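PDB 1V0D: DNA fragmentation factor subunit beta from Mus musculus, which cuts chromosomal DNA as an endonuclease during apoptosis, causing DNA fragmentation and chromatin condensation. Local coordinates for residues A[104-109]-A[124-129]; A[134-139]-A[245-250]; A[276-281]-A[320-325]. One frame throughout, in Å; residues are numbered along the deposited sequence.

How the contacts relate
Contacts 1, 2 and 3 follow one another along the chain, and space keeps the same order. Contact 1 joins two helices next to the second subunit; contact 2 ties two loops together, its centre about 19 Å from that of contact 1. These two touch where His127 packs against Asn249. Contact 3 lies on the other side of the chain's centre, about 45 Å from contact 2, centre to centre. No segment contains a zinc or magnesium ligand, but 245-250 follows the zinc ligand His242. Asp262 and His308 hold the magnesium, which probably marks the His-Me finger active site; helix 267-281 comes soon after Asp262, and 320-325 follows His308.

Contact 1: A[104-109]-A[124-129]. Unlike the reference sequence in segment 104-109: Gln109 (reference Leu).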
loop_
_atom_site.group_PDB
_atom_site.type_symbol
_atom_site.label_atom_id
_atom_site.label_comp_id
_atom_site.label_asym_id
_atom_site.label_seq_id
_atom_site.Cartn_x
_atom_site.Cartn_y
_atom_site.Cartn_z
ATOM N N GLN A 104 7.656 20.247 -19.886
ATOM C CA GLN A 104 9.018 20.157 -20.398
ATOM C C GLN A 104 9.943 21.091 -19.622
ATOM O O GLN A 104 11.139 21.162 -19.899
ATOM C CB GLN A 104 9.040 20.510 -21.880
ATOM N N ALA A 105 9.379 21.804 -18.653
ATOM C CA ALA A 105 10.143 22.734 -17.829
ATOM C C ALA A 105 10.488 22.093 -16.490
ATOM O O ALA A 105 11.661 21.999 -16.116
ATOM C CB ALA A 105 9.342 24.010 -17.605
ATOM N N ALA A 106 9.456 21.656 -15.773
ATOM C CA ALA A 106 9.628 21.018 -14.474
ATOM C C ALA A 106 10.597 19.848 -14.574
ATOM O O ALA A 106 11.403 19.618 -13.670
ATOM C CB ALA A 106 8.287 20.535 -13.948
ATOM N N ARG A 107 10.509 19.107 -15.676
ATOM C CA ARG A 107 11.382 17.962 -15.895
ATOM C C ARG A 107 12.841 18.394 -15.900
ATOM O O ARG A 107 13.709 17.694 -15.376
ATOM C CB ARG A 107 11.050 17.280 -17.221
ATOM C CG ARG A 107 9.671 16.672 -17.262
ATOM C CD ARG A 107 9.491 15.791 -18.483
ATOM N NE ARG A 107 8.168 15.173 -18.511
ATOM C CZ ARG A 107 7.763 14.303 -19.433
ATOM N NH1 ARG A 107 8.579 13.937 -20.414
ATOM N NH2 ARG A 107 6.537 13.798 -19.372
ATOM N N GLN A 108 13.108 19.553 -16.494
ATOM C CA GLN A 108 14.469 20.062 -16.557
ATOM C C GLN A 108 15.005 20.362 -15.167
ATOM O O GLN A 108 16.135 19.989 -14.840
ATOM C CB GLN A 108 14.533 21.319 -17.426
ATOM C CG GLN A 108 14.234 21.056 -18.893
ATOM C CD GLN A 108 14.685 22.190 -19.791
ATOM O OE1 GLN A 108 15.872 22.518 -19.844
ATOM N NE2 GLN A 108 13.739 22.796 -20.504
ATOM N N GLN A 109 14.201 21.031 -14.346
ATOM C CA GLN A 109 14.633 21.347 -12.993
ATOM C C GLN A 109 14.865 20.078 -12.184
ATOM O O GLN A 109 15.623 20.086 -11.216
ATOM C CB GLN A 109 13.612 22.232 -12.293
ATOM C CG GLN A 109 13.602 23.650 -12.799
ATOM C CD GLN A 109 13.035 24.610 -11.777
ATOM O OE1 GLN A 109 11.874 24.500 -11.386
ATOM N NE2 GLN A 109 13.856 25.553 -11.327
ATOM N N ASP A 124 6.370 15.676 -7.515
ATOM C CA ASP A 124 4.937 15.589 -7.310
ATOM C C ASP A 124 4.187 16.405 -8.348
ATOM O O ASP A 124 3.234 15.915 -8.961
ATOM C CB ASP A 124 4.572 16.069 -5.909
ATOM C CG ASP A 124 5.042 15.112 -4.824
ATOM O OD1 ASP A 124 4.980 13.877 -5.042
ATOM O OD2 ASP A 124 5.457 15.593 -3.745
ATOM N N LEU A 125 4.618 17.647 -8.552
ATOM C CA LEU A 125 3.976 18.513 -9.530
ATOM C C LEU A 125 3.967 17.883 -10.907
ATOM O O LEU A 125 2.948 17.881 -11.589
ATOM C CB LEU A 125 4.677 19.866 -9.583
ATOM C CG LEU A 125 4.201 20.804 -8.474
ATOM C CD1 LEU A 125 5.042 22.073 -8.443
ATOM C CD2 LEU A 125 2.726 21.128 -8.715
ATOM N N LEU A 126 5.103 17.342 -11.318
ATOM C CA LEU A 126 5.182 16.708 -12.621
ATOM C C LEU A 126 4.131 15.610 -12.662
ATOM O O LEU A 126 3.433 15.439 -13.663
ATOM C CB LEU A 126 6.567 16.102 -12.836
ATOM C CG LEU A 126 7.258 16.425 -14.163
ATOM C CD1 LEU A 126 8.416 15.454 -14.356
ATOM C CD2 LEU A 126 6.273 16.309 -15.326
ATOM N N HIS A 127 4.021 14.868 -11.563
ATOM C CA HIS A 127 3.045 13.791 -11.473
ATOM C C HIS A 127 1.663 14.370 -11.681
ATOM O O HIS A 127 0.924 13.941 -12.561
ATOM C CB HIS A 127 3.085 13.121 -10.099
ATOM C CG HIS A 127 1.988 12.121 -9.885
ATOM N ND1 HIS A 127 1.275 12.036 -8.706
ATOM C CD2 HIS A 127 1.482 11.164 -10.699
ATOM C CE1 HIS A 127 0.379 11.071 -8.805
ATOM N NE2 HIS A 127 0.483 10.525 -10.003
ATOM N N HIS A 128 1.330 15.356 -10.856
ATOM C CA HIS A 128 0.033 16.013 -10.901
ATOM C C HIS A 128 -0.356 16.478 -12.294
ATOM O O HIS A 128 -1.518 16.373 -12.686
ATOM C CB HIS A 128 0.034 17.203 -9.949
ATOM C CG HIS A 128 -1.294 17.872 -9.819
ATOM N ND1 HIS A 128 -1.889 18.555 -10.858
ATOM C CD2 HIS A 128 -2.144 17.971 -8.768
ATOM C CE1 HIS A 128 -3.048 19.046 -10.453
ATOM N NE2 HIS A 128 -3.226 18.705 -9.189
ATOM N N VAL A 129 0.618 16.979 -13.043
ATOM C CA VAL A 129 0.358 17.476 -14.387
ATOM C C VAL A 129 0.408 16.412 -15.482
ATOM O O VAL A 129 -0.444 16.409 -16.361
ATOM C CB VAL A 129 1.324 18.617 -14.740
ATOM C CG1 VAL A 129 1.068 19.095 -16.150
ATOM C CG2 VAL A 129 1.136 19.763 -13.761
#
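Leu126 reaches from helix 116-129 to meet Ala106 and Arg107 on helix 103-111, and its side chain and that of Arg107 run across each other at about a right angle. Arg107 supplies its CG methylene, which lies 3.4 Å from Leu126 CD1. The other methyl sits farther along the arginine, with Leu126 CD2 3.9 Å from Arg107 NE. That methyl approaches the guanidinium at its edge and in its plane, so the leucine does not stack on the flat group. The arginine's first torsion sets this up: CG stands beside the backbone N (chi1 -65°), and from there the chain runs extended to NE, past both methyls.

Ala106 closes the other part of the contact. Its CB points at the opposite helix and comes to 4.2 Å from Leu126 CG, at the closest pairing of the backbones, where Ala106 CA and Leu126 CA are 6.5 Å apart. Leu126 also touches Ile103 and Leu110, which puts its side chain among several residues of helix 103-111. The two helices run antiparallel as a helical hairpin, and the second subunit packs on it as well: Leu125 meets Leu92 of that subunit, and Ala105 its Val85.

Chemically the contact is mainly apolar, with one leucine methyl at the edge of a charged group. Arg107 is an exposed residue that lends its CG methylene to the seam, an arrangement that probably lets its charge remain hydrated while the leucine is partly covered.

Contact 2: A[134-139]-A[245-250]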
loop_
_atom_site.group_PDB
_atom_site.type_symbol
_atom_site.label_atom_id
_atom_site.label_comp_id
_atom_site.label_asym_id
_atom_site.label_seq_id
_atom_site.Cartn_x
_atom_site.Cartn_y
_atom_site.Cartn_z
ATOM N N THR A 134 -9.111 12.172 -19.133
ATOM C CA THR A 134 -10.086 12.070 -20.198
ATOM C C THR A 134 -9.950 10.835 -21.072
ATOM O O THR A 134 -10.956 10.290 -21.522
ATOM C CB THR A 134 -10.050 13.308 -21.093
ATOM O OG1 THR A 134 -10.136 14.488 -20.283
ATOM C CG2 THR A 134 -11.228 13.287 -22.052
ATOM N N ALA A 135 -8.723 10.382 -21.319
ATOM C CA ALA A 135 -8.522 9.198 -22.160
ATOM C C ALA A 135 -9.137 7.949 -21.525
ATOM O O ALA A 135 -9.055 7.754 -20.316
ATOM C CB ALA A 135 -7.036 8.985 -22.409
ATOM N N GLU A 136 -9.738 7.092 -22.338
ATOM C CA GLU A 136 -10.369 5.892 -21.803
ATOM C C GLU A 136 -9.805 4.587 -22.344
ATOM O O GLU A 136 -9.795 3.564 -21.648
ATOM C CB GLU A 136 -11.871 5.930 -22.086
ATOM C CG GLU A 136 -12.632 4.726 -21.561
ATOM C CD GLU A 136 -12.783 4.727 -20.038
ATOM O OE1 GLU A 136 -13.122 3.658 -19.479
ATOM O OE2 GLU A 136 -12.581 5.793 -19.403
ATOM N N THR A 137 -9.338 4.625 -23.589
ATOM C CA THR A 137 -8.802 3.436 -24.235
ATOM C C THR A 137 -7.293 3.317 -24.206
ATOM O O THR A 137 -6.569 4.316 -24.111
ATOM C CB THR A 137 -9.236 3.372 -25.685
ATOM O OG1 THR A 137 -10.634 3.655 -25.759
ATOM C CG2 THR A 137 -8.979 1.977 -26.255
ATOM N N ARG A 138 -6.833 2.073 -24.300
ATOM C CA ARG A 138 -5.415 1.758 -24.298
ATOM C C ARG A 138 -4.770 2.411 -25.510
ATOM O O ARG A 138 -3.598 2.801 -25.473
ATOM C CB ARG A 138 -5.226 0.247 -24.351
ATOM C CG ARG A 138 -3.848 -0.208 -23.967
ATOM C CD ARG A 138 -3.873 -1.679 -23.643
ATOM N NE ARG A 138 -2.713 -2.074 -22.858
ATOM C CZ ARG A 138 -2.576 -3.264 -22.285
ATOM N NH1 ARG A 138 -3.533 -4.177 -22.415
ATOM N NH2 ARG A 138 -1.489 -3.537 -21.567
ATOM N N GLU A 139 -5.554 2.531 -26.578
ATOM C CA GLU A 139 -5.105 3.144 -27.819
ATOM C C GLU A 139 -4.748 4.619 -27.599
ATOM O O GLU A 139 -3.683 5.071 -28.006
ATOM C CB GLU A 139 -6.208 3.033 -28.879
ATOM C CG GLU A 139 -5.814 3.499 -30.284
ATOM C CD GLU A 139 -4.873 2.524 -30.996
ATOM O OE1 GLU A 139 -5.235 1.329 -31.137
ATOM O OE2 GLU A 139 -3.772 2.957 -31.419
ATOM N N ASN A 245 -7.765 10.007 -8.642
ATOM C CA ASN A 245 -8.393 9.655 -9.906
ATOM C C ASN A 245 -7.522 8.622 -10.593
ATOM O O ASN A 245 -6.660 8.951 -11.409
ATOM C CB ASN A 245 -8.570 10.888 -10.795
ATOM C CG ASN A 245 -9.451 10.609 -12.011
ATOM O OD1 ASN A 245 -10.172 11.492 -12.483
ATOM N ND2 ASN A 245 -9.390 9.383 -12.527
ATOM N N PRO A 246 -7.744 7.342 -10.273
ATOM C CA PRO A 246 -6.966 6.247 -10.864
ATOM C C PRO A 246 -7.006 6.208 -12.389
ATOM O O PRO A 246 -6.212 5.513 -13.009
ATOM C CB PRO A 246 -7.596 5.007 -10.236
ATOM C CG PRO A 246 -9.030 5.422 -10.069
ATOM C CD PRO A 246 -8.893 6.819 -9.513
ATOM N N TYR A 247 -7.922 6.957 -12.992
ATOM C CA TYR A 247 -8.048 6.948 -14.444
ATOM C C TYR A 247 -7.090 7.824 -15.238
ATOM O O TYR A 247 -6.973 7.649 -16.455
ATOM C CB TYR A 247 -9.460 7.341 -14.880
ATOM C CG TYR A 247 -10.530 6.343 -14.556
ATOM C CD1 TYR A 247 -11.149 6.342 -13.307
ATOM C CD2 TYR A 247 -10.957 5.422 -15.509
ATOM C CE1 TYR A 247 -12.175 5.452 -13.010
ATOM C CE2 TYR A 247 -11.985 4.525 -15.223
ATOM C CZ TYR A 247 -12.588 4.552 -13.969
ATOM O OH TYR A 247 -13.606 3.686 -13.672
ATOM N N GLY A 248 -6.399 8.758 -14.600
ATOM C CA GLY A 248 -5.552 9.607 -15.416
ATOM C C GLY A 248 -4.057 9.485 -15.280
ATOM O O GLY A 248 -3.343 10.447 -15.565
ATOM N N ASN A 249 -3.561 8.312 -14.915
ATOM C CA ASN A 249 -2.132 8.197 -14.695
ATOM C C ASN A 249 -1.819 6.761 -14.275
ATOM O O ASN A 249 -2.589 6.142 -13.540
ATOM C CB ASN A 249 -1.799 9.188 -13.583
ATOM C CG ASN A 249 -0.358 9.230 -13.235
ATOM O OD1 ASN A 249 0.245 8.212 -12.909
ATOM N ND2 ASN A 249 0.214 10.428 -13.269
ATOM N N ARG A 250 -0.696 6.227 -14.743
ATOM C CA ARG A 250 -0.305 4.865 -14.397
ATOM C C ARG A 250 -0.028 4.749 -12.906
ATOM O O ARG A 250 -0.529 3.851 -12.238
ATOM C CB ARG A 250 0.946 4.449 -15.169
ATOM C CG ARG A 250 1.518 3.151 -14.667
ATOM C CD ARG A 250 2.791 2.743 -15.367
ATOM N NE ARG A 250 3.306 1.529 -14.741
ATOM C CZ ARG A 250 4.215 1.510 -13.769
ATOM N NH1 ARG A 250 4.742 2.647 -13.310
ATOM N NH2 ARG A 250 4.557 0.350 -13.217
#
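Ala135 and Tyr247 bring two irregular loops together backbone to backbone, their carbonyl oxygens Ala135 O and Tyr247 O lying 4.4 Å apart, while the closest CA pair, Glu136 CA and Tyr247 CA, is separated by 7.8 Å. Both carbonyls accept hydrogen bonds from the same amine, Lys155 NZ, which bridges the loop between helices 116-129 and 155-175 and the turn between strand 243-244 and helix 250-255; a Gly248-Asn132 backbone bond ties them further.

Among side chains, Glu136 and Tyr247 carry the contact. Glu136 leaves its backbone with CG anti to N (chi1 -180°) and then bends at the next bond (chi2 73°), a turn that carries the carboxylate nearer to the tyrosine. Its OE2 stops 4.2 Å from Tyr247 CD2, approaching the ring obliquely. That carboxylate is well occupied: OE2 forms a salt bridge with Arg212, and OE1 takes hydrogen bonds from Asn154 and Ser156. At the far end of the ring, Tyr247 OH is hydrogen-bonded to Phe210 O and Arg212 N, so Arg212 serves both side chains, one through its guanidinium and the other through its backbone.

The direct touch is therefore slight, and the join depends on shared third parties. Lys155 and Arg212 probably offset the negative charge of Glu136 and the dipoles of the two carbonyls, allowing these polar groups to sit together in a largely buried place.

Contact 3: A[276-281]-A[320-325]; sequences AEAIQD and SRIYRP
Ala278 and Ile322 make the compact part of this contact, with Ala278 CB 3.6 Å from Ile322 CG2. The same methyl covers the ring of its neighbour Tyr323, sitting 3.7 Å above the plane and over the ring's centre. Chi1 of -66° puts CG1 of the isoleucine beside the backbone N and leaves CG2 anti to it, where this methyl meets both partners. Phe290 of helix 287-295 touches both Ala278 and Ile322. Ala278 O meets the tyrosine at its edge, near the ring plane, 3.5 Å from Tyr323 CE2.

On the less buried side Asp281 meets Tyr323, but the two are modelled too close for their fit to be judged. The firm partner of Asp281 is Arg283, bound by a salt bridge, and Arg283 in turn makes a cation-pi contact with Tyr323. Losing the carboxylate to an alanine here is likely to leave Arg283 without that charge partner and freer to swing off the ring.

The irregular segment 320-325, near the C-terminus, thus packs on helix 267-281 and also touches helix 287-295. Backbone bonds of Ile322 with Asn286 and of Arg324 with Glu284 attach it to the link between these helices, within the DFF40 nuclease family region.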
loop_
_atom_site.group_PDB
_atom_site.type_symbol
_atom_site.label_atom_id
_atom_site.label_comp_id
_atom_site.label_asym_id
_atom_site.label_seq_id
_atom_site.Cartn_x
_atom_site.Cartn_y
_atom_site.Cartn_z
ATOM N N ALA A 276 -21.521 -17.544 11.226
ATOM C CA ALA A 276 -21.393 -18.953 11.601
ATOM C C ALA A 276 -22.300 -19.244 12.790
ATOM O O ALA A 276 -23.158 -20.128 12.730
ATOM C CB ALA A 276 -19.943 -19.281 11.963
ATOM N N GLU A 277 -22.112 -18.489 13.869
ATOM C CA GLU A 277 -22.915 -18.666 15.065
ATOM C C GLU A 277 -24.421 -18.597 14.779
ATOM O O GLU A 277 -25.196 -19.375 15.339
ATOM C CB GLU A 277 -22.512 -17.627 16.114
ATOM C CG GLU A 277 -21.804 -18.228 17.322
ATOM C CD GLU A 277 -22.786 -18.748 18.389
ATOM O OE1 GLU A 277 -23.528 -17.908 18.963
ATOM O OE2 GLU A 277 -22.820 -19.983 18.655
ATOM N N ALA A 278 -24.831 -17.692 13.893
ATOM C CA ALA A 278 -26.251 -17.541 13.554
ATOM C C ALA A 278 -26.808 -18.761 12.827
ATOM O O ALA A 278 -27.958 -19.147 13.030
ATOM C CB ALA A 278 -26.460 -16.290 12.705
ATOM N N ILE A 279 -25.990 -19.362 11.972
ATOM C CA ILE A 279 -26.405 -20.541 11.228
ATOM C C ILE A 279 -26.527 -21.760 12.135
ATOM O O ILE A 279 -27.233 -22.711 11.812
ATOM C CB ILE A 279 -25.410 -20.845 10.091
ATOM C CG1 ILE A 279 -25.638 -19.862 8.947
ATOM C CG2 ILE A 279 -25.567 -22.272 9.607
ATOM C CD1 ILE A 279 -24.771 -20.119 7.741
ATOM N N GLN A 280 -25.843 -21.735 13.275
ATOM C CA GLN A 280 -25.899 -22.853 14.208
ATOM C C GLN A 280 -27.072 -22.678 15.172
ATOM O O GLN A 280 -27.569 -23.644 15.740
ATOM C CB GLN A 280 -24.580 -22.947 14.969
ATOM C CG GLN A 280 -23.388 -22.937 14.017
ATOM C CD GLN A 280 -22.038 -22.899 14.714
ATOM O OE1 GLN A 280 -21.901 -22.360 15.817
ATOM N NE2 GLN A 280 -21.024 -23.450 14.055
ATOM N N ASP A 281 -27.524 -21.440 15.325
ATOM C CA ASP A 281 -28.631 -21.113 16.211
ATOM C C ASP A 281 -29.850 -22.016 16.081
ATOM O O ASP A 281 -30.398 -22.494 17.077
ATOM C CB ASP A 281 -29.082 -19.678 15.967
ATOM C CG ASP A 281 -30.228 -19.266 16.877
ATOM O OD1 ASP A 281 -29.953 -18.749 17.987
ATOM O OD2 ASP A 281 -31.399 -19.480 16.484
ATOM N N SER A 320 -31.367 -7.595 15.840
ATOM C CA SER A 320 -32.692 -7.712 15.252
ATOM C C SER A 320 -32.770 -8.029 13.756
ATOM O O SER A 320 -33.859 -8.321 13.250
ATOM C CB SER A 320 -33.454 -6.419 15.508
ATOM O OG SER A 320 -32.894 -5.375 14.727
ATOM N N ARG A 321 -31.649 -7.963 13.040
ATOM C CA ARG A 321 -31.672 -8.233 11.600
ATOM C C ARG A 321 -31.031 -9.557 11.218
ATOM O O ARG A 321 -30.990 -9.914 10.046
ATOM C CB ARG A 321 -30.964 -7.113 10.843
ATOM C CG ARG A 321 -31.511 -5.730 11.117
ATOM C CD ARG A 321 -30.708 -4.674 10.377
ATOM N NE ARG A 321 -30.741 -4.854 8.927
ATOM C CZ ARG A 321 -30.008 -4.142 8.075
ATOM N NH1 ARG A 321 -29.185 -3.205 8.533
ATOM N NH2 ARG A 321 -30.092 -4.362 6.767
ATOM N N ILE A 322 -30.534 -10.291 12.206
ATOM C CA ILE A 322 -29.874 -11.557 11.934
ATOM C C ILE A 322 -30.813 -12.680 11.482
ATOM O O ILE A 322 -30.476 -13.437 10.559
ATOM C CB ILE A 322 -29.056 -12.003 13.167
ATOM C CG1 ILE A 322 -27.905 -11.011 13.387
ATOM C CG2 ILE A 322 -28.533 -13.419 12.979
ATOM C CD1 ILE A 322 -27.072 -11.260 14.627
ATOM N N TYR A 323 -31.989 -12.785 12.103
ATOM C CA TYR A 323 -32.929 -13.845 11.730
ATOM C C TYR A 323 -34.185 -13.372 11.014
ATOM O O TYR A 323 -34.631 -12.239 11.185
ATOM C CB TYR A 323 -33.331 -14.657 12.957
ATOM C CG TYR A 323 -32.167 -15.240 13.725
ATOM C CD1 TYR A 323 -31.718 -14.642 14.894
ATOM C CD2 TYR A 323 -31.521 -16.391 13.285
ATOM C CE1 TYR A 323 -30.661 -15.172 15.609
ATOM C CE2 TYR A 323 -30.463 -16.928 13.988
ATOM C CZ TYR A 323 -30.036 -16.311 15.152
ATOM O OH TYR A 323 -28.962 -16.816 15.854
ATOM N N ARG A 324 -34.755 -14.259 10.204
ATOM C CA ARG A 324 -35.964 -13.939 9.458
ATOM C C ARG A 324 -37.156 -13.937 10.394
ATOM O O ARG A 324 -37.347 -14.879 11.170
ATOM C CB ARG A 324 -36.211 -14.960 8.347
ATOM C CG ARG A 324 -35.259 -14.873 7.171
ATOM C CD ARG A 324 -35.750 -15.743 6.025
ATOM N NE ARG A 324 -34.712 -16.032 5.043
ATOM C CZ ARG A 324 -34.021 -15.105 4.390
ATOM N NH1 ARG A 324 -34.251 -13.815 4.610
ATOM N NH2 ARG A 324 -33.101 -15.470 3.509
ATOM N N PRO A 325 -37.973 -12.870 10.335
ATOM C CA PRO A 325 -39.174 -12.676 11.150
ATOM C C PRO A 325 -40.136 -13.833 10.995
ATOM O O PRO A 325 -40.447 -14.231 9.874
ATOM C CB PRO A 325 -39.764 -11.392 10.589
ATOM C CG PRO A 325 -38.559 -10.638 10.174
ATOM C CD PRO A 325 -37.740 -11.695 9.481
#